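PDB 4L6D: 5-carboxyvanillate decarboxylase from Sphingomonas paucimobilis, which probably removes a carboxyl group from 5-carboxyvanillate to give vanillate, with the help of a manganese ion held in an amidohydrolase-fold barrel. Local coordinates for residues Arg127-Val132 against Asn139-Asn144; Asn291-Ile296 against Arg330-Thr335. One frame throughout, in Å; residues are numbered along the deposited sequence.

Interaction 1 of 2, residues Arg127-Val132 against Asn139-Asn144; sequences REIERV and NGLVIN
Leu141 reaches from strand 140-144 to the inner side of helix 122-134, where its forked tip meets Ile129 and Val132. Its CB points toward the helix, and CG stands anti to the carbonyl carbon (chi1 -63°), which carries the two methyls outward. CB and CG lead up to the contact; the methyls make it. CD1 goes to Ile129, 3.8 Å from Ile129 CG2 and slightly farther from CG1, the two side chains crossing at about a right angle. CD2 turns to the next helical turn and meets Val132 CG1 at 3.8 Å. That valine methyl lies anti to its own backbone N (chi1 165°) and also comes within 4.1 Å of Gly140 O. Strand and helix belong to the beta-alpha-beta crossover 111-115, 122-134, 140-144 of the TIM-type barrel; their segment axes approach to 9.6 Å at 141°. Ile164 of helix 158-167 touches both Ile129 and Leu141, extending the apolar layer to the next helix. On a different side of helix 122-134, Arg131 grips Glu128 side-on, NE to OE1 at 2.9 Å and NH1 to OE2 at 2.8 Å, while its NH2 pairs with Asp98. No hydrogen bond joins the two segments: their side chains meet through aliphatic carbons, mainly methyls, so the contact rests on non-directional apolar packing, while the charged pair Arg131-Glu128 lies within the helix.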
ATOM      1  N   ARG A 127      -5.137  31.846  -6.672  1.00  8.15           N
ATOM      2  CA  ARG A 127      -4.625  32.896  -7.552  1.00  8.92           C
ATOM      3  C   ARG A 127      -3.355  32.453  -8.278  1.00  9.68           C
ATOM      4  O   ARG A 127      -3.195  32.692  -9.474  1.00  9.18           O
ATOM      5  CB  ARG A 127      -4.301  34.164  -6.757  1.00 10.40           C
ATOM      6  CG  ARG A 127      -5.475  34.765  -6.017  1.00 15.06           C
ATOM      7  CD  ARG A 127      -6.632  35.049  -6.944  1.00 18.80           C
ATOM      8  NE  ARG A 127      -6.259  35.952  -8.025  1.00 17.82           N
ATOM      9  CZ  ARG A 127      -6.945  36.060  -9.157  1.00 25.85           C
ATOM     10  NH1 ARG A 127      -6.553  36.904 -10.103  1.00 23.95           N
ATOM     11  NH2 ARG A 127      -8.022  35.308  -9.343  1.00 27.38           N
ATOM     12  N   GLU A 128      -2.434  31.829  -7.549  1.00  7.58           N
ATOM     13  CA  GLU A 128      -1.177  31.407  -8.156  1.00  9.26           C
ATOM     14  C   GLU A 128      -1.387  30.317  -9.202  1.00  8.96           C
ATOM     15  O   GLU A 128      -0.749  30.327 -10.257  1.00  7.59           O
ATOM     16  CB  GLU A 128      -0.175  30.963  -7.084  1.00 10.78           C
ATOM     17  CG  GLU A 128       1.213  30.560  -7.611  1.00  8.69           C
ATOM     18  CD  GLU A 128       1.958  31.670  -8.344  1.00  8.22           C
ATOM     19  OE1 GLU A 128       1.541  32.848  -8.294  1.00  9.25           O
ATOM     20  OE2 GLU A 128       2.977  31.350  -8.987  1.00  9.83           O
ATOM     21  N   ILE A 129      -2.292  29.388  -8.915  1.00  6.80           N
ATOM     22  CA  ILE A 129      -2.629  28.333  -9.869  1.00  6.51           C
ATOM     23  C   ILE A 129      -3.125  28.950 -11.177  1.00  7.11           C
ATOM     24  O   ILE A 129      -2.687  28.543 -12.255  1.00  9.22           O
ATOM     25  CB  ILE A 129      -3.641  27.351  -9.255  1.00  6.75           C
ATOM     26  CG1 ILE A 129      -2.923  26.494  -8.216  1.00  7.06           C
ATOM     27  CG2 ILE A 129      -4.299  26.475 -10.327  1.00  8.03           C
ATOM     28  CD1 ILE A 129      -3.832  25.841  -7.199  1.00  9.03           C
ATOM     29  N   GLU A 130      -3.997  29.949 -11.082  1.00  8.61           N
ATOM     30  CA  GLU A 130      -4.475  30.634 -12.275  1.00  9.42           C
ATOM     31  C   GLU A 130      -3.322  31.302 -13.018  1.00 10.93           C
ATOM     32  O   GLU A 130      -3.254  31.234 -14.245  1.00  9.23           O
ATOM     33  CB  GLU A 130      -5.552  31.661 -11.925  1.00  9.99           C
ATOM     34  CG  GLU A 130      -5.989  32.505 -13.116  1.00 15.08           C
ATOM     35  CD  GLU A 130      -7.148  33.424 -12.798  1.00 21.81           C
ATOM     36  OE1 GLU A 130      -7.465  34.277 -13.649  1.00 23.80           O
ATOM     37  OE2 GLU A 130      -7.745  33.293 -11.707  1.00 24.52           O
ATOM     38  N   ARG A 131      -2.404  31.928 -12.283  1.00  9.05           N
ATOM     39  CA  ARG A 131      -1.258  32.583 -12.918  1.00 10.09           C
ATOM     40  C   ARG A 131      -0.352  31.569 -13.627  1.00  8.50           C
ATOM     41  O   ARG A 131       0.132  31.831 -14.732  1.00  8.93           O
ATOM     42  CB  ARG A 131      -0.463  33.405 -11.888  1.00  8.15           C
ATOM     43  CG  ARG A 131       0.601  34.310 -12.499  1.00  8.68           C
ATOM     44  CD  ARG A 131       1.389  35.081 -11.434  1.00 10.16           C
ATOM     45  NE  ARG A 131       2.346  34.221 -10.747  1.00  9.90           N
ATOM     46  CZ  ARG A 131       3.635  34.132 -11.061  1.00  8.74           C
ATOM     47  NH1 ARG A 131       4.420  33.313 -10.375  1.00  8.75           N
ATOM     48  NH2 ARG A 131       4.146  34.864 -12.043  1.00 10.40           N
ATOM     49  N   VAL A 132      -0.127  30.424 -12.989  1.00  7.03           N
ATOM     50  CA  VAL A 132       0.675  29.353 -13.575  1.00  6.71           C
ATOM     51  C   VAL A 132       0.085  28.905 -14.912  1.00  7.44           C
ATOM     52  O   VAL A 132       0.808  28.738 -15.898  1.00  8.40           O
ATOM     53  CB  VAL A 132       0.784  28.156 -12.589  1.00  6.87           C
ATOM     54  CG1 VAL A 132       1.289  26.903 -13.282  1.00  7.73           C
ATOM     55  CG2 VAL A 132       1.682  28.526 -11.408  1.00  6.61           C
ATOM     56  N   ASN A 139       3.125  23.640 -17.720  1.00  6.22           N
ATOM     57  CA  ASN A 139       2.560  22.416 -18.280  1.00  6.20           C
ATOM     58  C   ASN A 139       1.608  21.673 -17.356  1.00  6.48           C
ATOM     59  O   ASN A 139       0.842  20.809 -17.792  1.00  8.66           O
ATOM     60  CB  ASN A 139       3.710  21.496 -18.695  1.00  6.63           C
ATOM     61  CG  ASN A 139       4.586  22.121 -19.748  1.00  8.43           C
ATOM     62  OD1 ASN A 139       5.519  22.864 -19.435  1.00  7.00           O
ATOM     63  ND2 ASN A 139       4.276  21.849 -21.010  1.00  8.34           N
ATOM     64  N   GLY A 140       1.645  22.024 -16.078  1.00  5.09           N
ATOM     65  CA  GLY A 140       0.805  21.362 -15.104  1.00  6.56           C
ATOM     66  C   GLY A 140       1.190  21.842 -13.729  1.00  4.91           C
ATOM     67  O   GLY A 140       1.860  22.865 -13.599  1.00  5.61           O
ATOM     68  N   LEU A 141       0.783  21.089 -12.716  1.00  4.73           N
ATOM     69  CA  LEU A 141       1.052  21.443 -11.322  1.00  4.76           C
ATOM     70  C   LEU A 141       1.638  20.265 -10.567  1.00  6.22           C
ATOM     71  O   LEU A 141       1.443  19.111 -10.947  1.00  5.86           O
ATOM     72  CB  LEU A 141      -0.243  21.876 -10.637  1.00  5.73           C
ATOM     73  CG  LEU A 141      -0.921  23.124 -11.192  1.00  5.16           C
ATOM     74  CD1 LEU A 141      -2.376  23.184 -10.719  1.00  9.12           C
ATOM     75  CD2 LEU A 141      -0.181  24.400 -10.821  1.00  6.34           C
ATOM     76  N   VAL A 142       2.346  20.558  -9.478  1.00  5.16           N
ATOM     77  CA  VAL A 142       2.866  19.518  -8.593  1.00  4.64           C
ATOM     78  C   VAL A 142       2.672  19.949  -7.148  1.00  4.57           C
ATOM     79  O   VAL A 142       2.812  21.130  -6.804  1.00  5.70           O
ATOM     80  CB  VAL A 142       4.363  19.203  -8.875  1.00  4.54           C
ATOM     81  CG1 VAL A 142       5.242  20.437  -8.680  1.00  7.04           C
ATOM     82  CG2 VAL A 142       4.870  18.047  -7.999  1.00  6.78           C
ATOM     83  N   ILE A 143       2.312  18.986  -6.317  1.00  5.52           N
ATOM     84  CA  ILE A 143       2.232  19.188  -4.879  1.00  4.98           C
ATOM     85  C   ILE A 143       2.688  17.879  -4.222  1.00  4.99           C
ATOM     86  O   ILE A 143       2.563  16.806  -4.820  1.00  5.77           O
ATOM     87  CB  ILE A 143       0.801  19.615  -4.441  1.00  4.98           C
ATOM     88  CG1 ILE A 143       0.850  20.383  -3.112  1.00  6.45           C
ATOM     89  CG2 ILE A 143      -0.131  18.412  -4.363  1.00  6.92           C
ATOM     90  CD1 ILE A 143       1.567  21.752  -3.213  1.00  6.50           C
ATOM     91  N   ASN A 144       3.229  17.960  -3.010  1.00  4.99           N
ATOM     92  CA  ASN A 144       3.815  16.789  -2.352  1.00  6.04           C
ATOM     93  C   ASN A 144       2.970  16.269  -1.207  1.00  9.08           C
ATOM     94  O   ASN A 144       3.074  16.750  -0.083  1.00  6.71           O
ATOM     95  CB  ASN A 144       5.232  17.112  -1.880  1.00  5.47           C
ATOM     96  CG  ASN A 144       6.051  17.722  -2.983  1.00  5.29           C
ATOM     97  OD1 ASN A 144       6.466  17.020  -3.912  1.00  7.30           O
ATOM     98  ND2 ASN A 144       6.232  19.041  -2.942  1.00  6.53           N
TER

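Interaction 2 of 2, residues Asn291-Ile296 against Arg330-Thr335; sequences NVMWAI and RIFRIT
Met293 SD and Phe332 CE2 lie 3.7 Å apart in a Met-aromatic contact between the last strand of the TIM-type barrel, 292-293, and the chain leaving its last helix, 317-331. The sulfur sits 4.9 Å from the centroid of the Phe332 ring, approaching obliquely at 68° from the ring normal. A bend at the end of the methionine (chi3 -77°) sets CE beside both the ring and Ile331, whose CD1 it meets at 3.8 Å, so that sulfur and methyl are both engaged by the isoleucine and the ring. Ile331 also packs on its neighbour: its other branch, CG2, lies over the centre of one face of the Phe332 ring, 3.9 Å above the plane. Phe332 is the first residue to leave helical geometry. Ala268 of strand 267-270 touches both Met293 and Ile331, and backbone bonds of Met293 with Ile269 and Thr271 set the strand. Farther out, nearer solvent, Arg330 is anchored by Glu290 O and Asn327 OD1, and Asn291 by a bond from ND2 to Arg264 O. A single water joins the two: lying in the guanidinium plane, it accepts from Arg330 NH2 at 2.7 Å and donates to Asn291 OD1 at 2.9 Å.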
ATOM      1  N   ASN A 291      -3.249   5.768 -19.888  1.00  4.68           N
ATOM      2  CA  ASN A 291      -3.140   6.259 -18.511  1.00  4.47           C
ATOM      3  C   ASN A 291      -1.798   5.977 -17.832  1.00  4.48           C
ATOM      4  O   ASN A 291      -1.660   6.164 -16.625  1.00  6.04           O
ATOM      5  CB  ASN A 291      -4.263   5.679 -17.650  1.00  7.44           C
ATOM      6  CG  ASN A 291      -5.537   6.511 -17.704  1.00  8.66           C
ATOM      7  OD1 ASN A 291      -5.554   7.614 -18.248  1.00 10.58           O
ATOM      8  ND2 ASN A 291      -6.603   5.995 -17.105  1.00  9.25           N
ATOM      9  N   VAL A 292      -0.812   5.529 -18.604  1.00  5.00           N
ATOM     10  CA  VAL A 292       0.503   5.224 -18.052  1.00  4.82           C
ATOM     11  C   VAL A 292       1.585   6.030 -18.751  1.00  4.99           C
ATOM     12  O   VAL A 292       1.697   5.985 -19.971  1.00  4.67           O
ATOM     13  CB  VAL A 292       0.834   3.723 -18.174  1.00  4.66           C
ATOM     14  CG1 VAL A 292       2.153   3.411 -17.465  1.00  4.74           C
ATOM     15  CG2 VAL A 292      -0.306   2.878 -17.605  1.00  7.53           C
ATOM     16  N   MET A 293       2.401   6.729 -17.965  1.00  4.47           N
ATOM     17  CA  MET A 293       3.495   7.542 -18.490  1.00  4.51           C
ATOM     18  C   MET A 293       4.829   7.097 -17.930  1.00  6.30           C
ATOM     19  O   MET A 293       4.914   6.608 -16.813  1.00  6.58           O
ATOM     20  CB  MET A 293       3.284   9.005 -18.117  1.00  4.34           C
ATOM     21  CG  MET A 293       2.107   9.627 -18.832  1.00  4.83           C
ATOM     22  SD  MET A 293       1.757  11.310 -18.287  1.00  6.12           S
ATOM     23  CE  MET A 293       0.942  11.024 -16.720  1.00  9.54           C
ATOM     24  N   TRP A 294       5.880   7.299 -18.711  1.00  5.61           N
ATOM     25  CA  TRP A 294       7.228   6.993 -18.262  1.00  4.59           C
ATOM     26  C   TRP A 294       7.829   8.141 -17.445  1.00  4.77           C
ATOM     27  O   TRP A 294       7.507   9.316 -17.657  1.00  5.31           O
ATOM     28  CB  TRP A 294       8.080   6.667 -19.493  1.00  4.09           C
ATOM     29  CG  TRP A 294       9.523   6.397 -19.208  1.00  4.73           C
ATOM     30  CD1 TRP A 294      10.052   5.288 -18.622  1.00  4.17           C
ATOM     31  CD2 TRP A 294      10.618   7.265 -19.506  1.00  4.33           C
ATOM     32  NE1 TRP A 294      11.424   5.413 -18.529  1.00  5.32           N
ATOM     33  CE2 TRP A 294      11.792   6.617 -19.079  1.00  4.42           C
ATOM     34  CE3 TRP A 294      10.718   8.531 -20.111  1.00  4.95           C
ATOM     35  CZ2 TRP A 294      13.052   7.192 -19.227  1.00  5.76           C
ATOM     36  CZ3 TRP A 294      11.965   9.100 -20.253  1.00  4.63           C
ATOM     37  CH2 TRP A 294      13.119   8.427 -19.816  1.00  4.85           C
ATOM     38  N   ALA A 295       8.708   7.791 -16.507  1.00  5.27           N
ATOM     39  CA  ALA A 295       9.455   8.782 -15.731  1.00  5.12           C
ATOM     40  C   ALA A 295      10.777   8.176 -15.276  1.00  5.76           C
ATOM     41  O   ALA A 295      10.965   6.964 -15.382  1.00  6.95           O
ATOM     42  CB  ALA A 295       8.650   9.262 -14.520  1.00  6.43           C
ATOM     43  N   ILE A 296      11.677   9.009 -14.749  1.00  5.08           N
ATOM     44  CA  ILE A 296      12.963   8.537 -14.247  1.00  5.20           C
ATOM     45  C   ILE A 296      13.060   8.683 -12.732  1.00  7.24           C
ATOM     46  O   ILE A 296      13.612   7.805 -12.060  1.00  7.01           O
ATOM     47  CB  ILE A 296      14.142   9.289 -14.895  1.00  6.40           C
ATOM     48  CG1 ILE A 296      14.107   9.147 -16.419  1.00  5.60           C
ATOM     49  CG2 ILE A 296      15.469   8.794 -14.314  1.00  5.26           C
ATOM     50  CD1 ILE A 296      14.984  10.164 -17.119  1.00  5.51           C
ATOM     51  N   ARG A 330       0.045  14.828 -24.219  1.00  7.77           N
ATOM     52  CA  ARG A 330      -1.373  15.145 -24.090  1.00  7.90           C
ATOM     53  C   ARG A 330      -1.698  15.719 -22.712  1.00  6.11           C
ATOM     54  O   ARG A 330      -2.250  16.819 -22.596  1.00  8.71           O
ATOM     55  CB  ARG A 330      -2.210  13.889 -24.320  1.00 10.09           C
ATOM     56  CG  ARG A 330      -3.706  14.112 -24.202  1.00 11.01           C
ATOM     57  CD  ARG A 330      -4.473  12.798 -24.322  1.00 13.37           C
ATOM     58  NE  ARG A 330      -4.395  11.995 -23.101  1.00 14.44           N
ATOM     59  CZ  ARG A 330      -3.743  10.840 -22.992  1.00 17.19           C
ATOM     60  NH1 ARG A 330      -3.115  10.328 -24.038  1.00 22.53           N
ATOM     61  NH2 ARG A 330      -3.734  10.194 -21.835  1.00 17.21           N
ATOM     62  N   ILE A 331      -1.349  14.971 -21.671  1.00  5.31           N
ATOM     63  CA  ILE A 331      -1.730  15.329 -20.306  1.00  4.76           C
ATOM     64  C   ILE A 331      -1.066  16.617 -19.833  1.00  8.59           C
ATOM     65  O   ILE A 331      -1.677  17.411 -19.107  1.00  8.16           O
ATOM     66  CB  ILE A 331      -1.434  14.165 -19.340  1.00  4.65           C
ATOM     67  CG1 ILE A 331      -2.387  13.003 -19.640  1.00  7.70           C
ATOM     68  CG2 ILE A 331      -1.517  14.609 -17.866  1.00  7.54           C
ATOM     69  CD1 ILE A 331      -2.020  11.708 -18.951  1.00  8.82           C
ATOM     70  N   PHE A 332       0.176  16.828 -20.260  1.00  5.70           N
ATOM     71  CA  PHE A 332       0.956  17.983 -19.810  1.00  5.86           C
ATOM     72  C   PHE A 332       1.214  19.044 -20.885  1.00  7.23           C
ATOM     73  O   PHE A 332       2.169  19.823 -20.780  1.00  8.81           O
ATOM     74  CB  PHE A 332       2.267  17.510 -19.187  1.00  7.03           C
ATOM     75  CG  PHE A 332       2.086  16.729 -17.913  1.00  6.08           C
ATOM     76  CD1 PHE A 332       1.551  17.326 -16.782  1.00  6.90           C
ATOM     77  CD2 PHE A 332       2.446  15.387 -17.852  1.00  6.84           C
ATOM     78  CE1 PHE A 332       1.390  16.599 -15.605  1.00  8.55           C
ATOM     79  CE2 PHE A 332       2.292  14.657 -16.684  1.00  6.24           C
ATOM     80  CZ  PHE A 332       1.767  15.268 -15.551  1.00  7.69           C
ATOM     81  N   ARG A 333       0.381  19.070 -21.920  1.00  7.70           N
ATOM     82  CA  ARG A 333       0.362  20.202 -22.855  1.00 10.88           C
ATOM     83  C   ARG A 333       1.719  20.437 -23.513  1.00 10.96           C
ATOM     84  O   ARG A 333       2.188  21.572 -23.595  1.00 11.27           O
ATOM     85  CB  ARG A 333      -0.060  21.489 -22.127  1.00 16.58           C
ATOM     86  CG  ARG A 333      -1.420  21.429 -21.450  1.00 21.84           C
ATOM     87  CD  ARG A 333      -1.792  22.779 -20.821  1.00 23.31           C
ATOM     88  NE  ARG A 333      -3.134  22.749 -20.243  1.00 22.44           N
ATOM     89  CZ  ARG A 333      -3.780  23.817 -19.782  1.00 20.47           C
ATOM     90  NH1 ARG A 333      -3.214  25.019 -19.829  1.00 20.01           N
ATOM     91  NH2 ARG A 333      -4.999  23.685 -19.278  1.00 19.09           N
ATOM     92  N   ILE A 334       2.350  19.365 -23.982  1.00  7.78           N
ATOM     93  CA  ILE A 334       3.645  19.474 -24.648  1.00  9.45           C
ATOM     94  C   ILE A 334       3.454  19.274 -26.142  1.00 11.01           C
ATOM     95  O   ILE A 334       2.786  18.334 -26.567  1.00 13.67           O
ATOM     96  CB  ILE A 334       4.645  18.419 -24.116  1.00  6.68           C
ATOM     97  CG1 ILE A 334       4.892  18.625 -22.618  1.00  7.90           C
ATOM     98  CG2 ILE A 334       5.948  18.492 -24.889  1.00 11.56           C
ATOM     99  CD1 ILE A 334       5.663  17.478 -21.966  1.00  8.96           C
ATOM    100  N   THR A 335       4.027  20.170 -26.935  1.00 13.10           N
ATOM    101  CA  THR A 335       4.017  20.016 -28.381  1.00 15.82           C
ATOM    102  C   THR A 335       5.154  19.093 -28.796  1.00 17.67           C
ATOM    103  O   THR A 335       4.962  18.096 -29.503  1.00 18.80           O
ATOM    104  CB  THR A 335       4.203  21.366 -29.071  1.00 17.58           C
ATOM    105  OG1 THR A 335       3.122  22.231 -28.708  1.00 20.31           O
ATOM    106  CG2 THR A 335       4.224  21.189 -30.580  1.00 19.01           C
ATOM    107  OXT THR A 335       6.297  19.333 -28.411  1.00 15.76           O
TER
HETATM  108  O   HOH W   1      -5.211  10.154 -19.626  1.00 26.19           O

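The two contacts, with centres about 17 Å apart, flank the same barrel, interaction 1 at its fourth strand and interaction 2 at its eighth. Asn139, just before strand 140-144, ties them together: its ND2 lies 2.9 Å from Phe332 O, a probable hydrogen bond, while its OD1 accepts from Gly113 N. Both come near the active site without lining it. The side chain of Phe332 and residue Gly140 each lie about 9 Å from a bound manganese ion. Segment 291-296 runs directly into Asp297, which with Glu8 and His174 forms the manganese site and also borders the vanillate pocket.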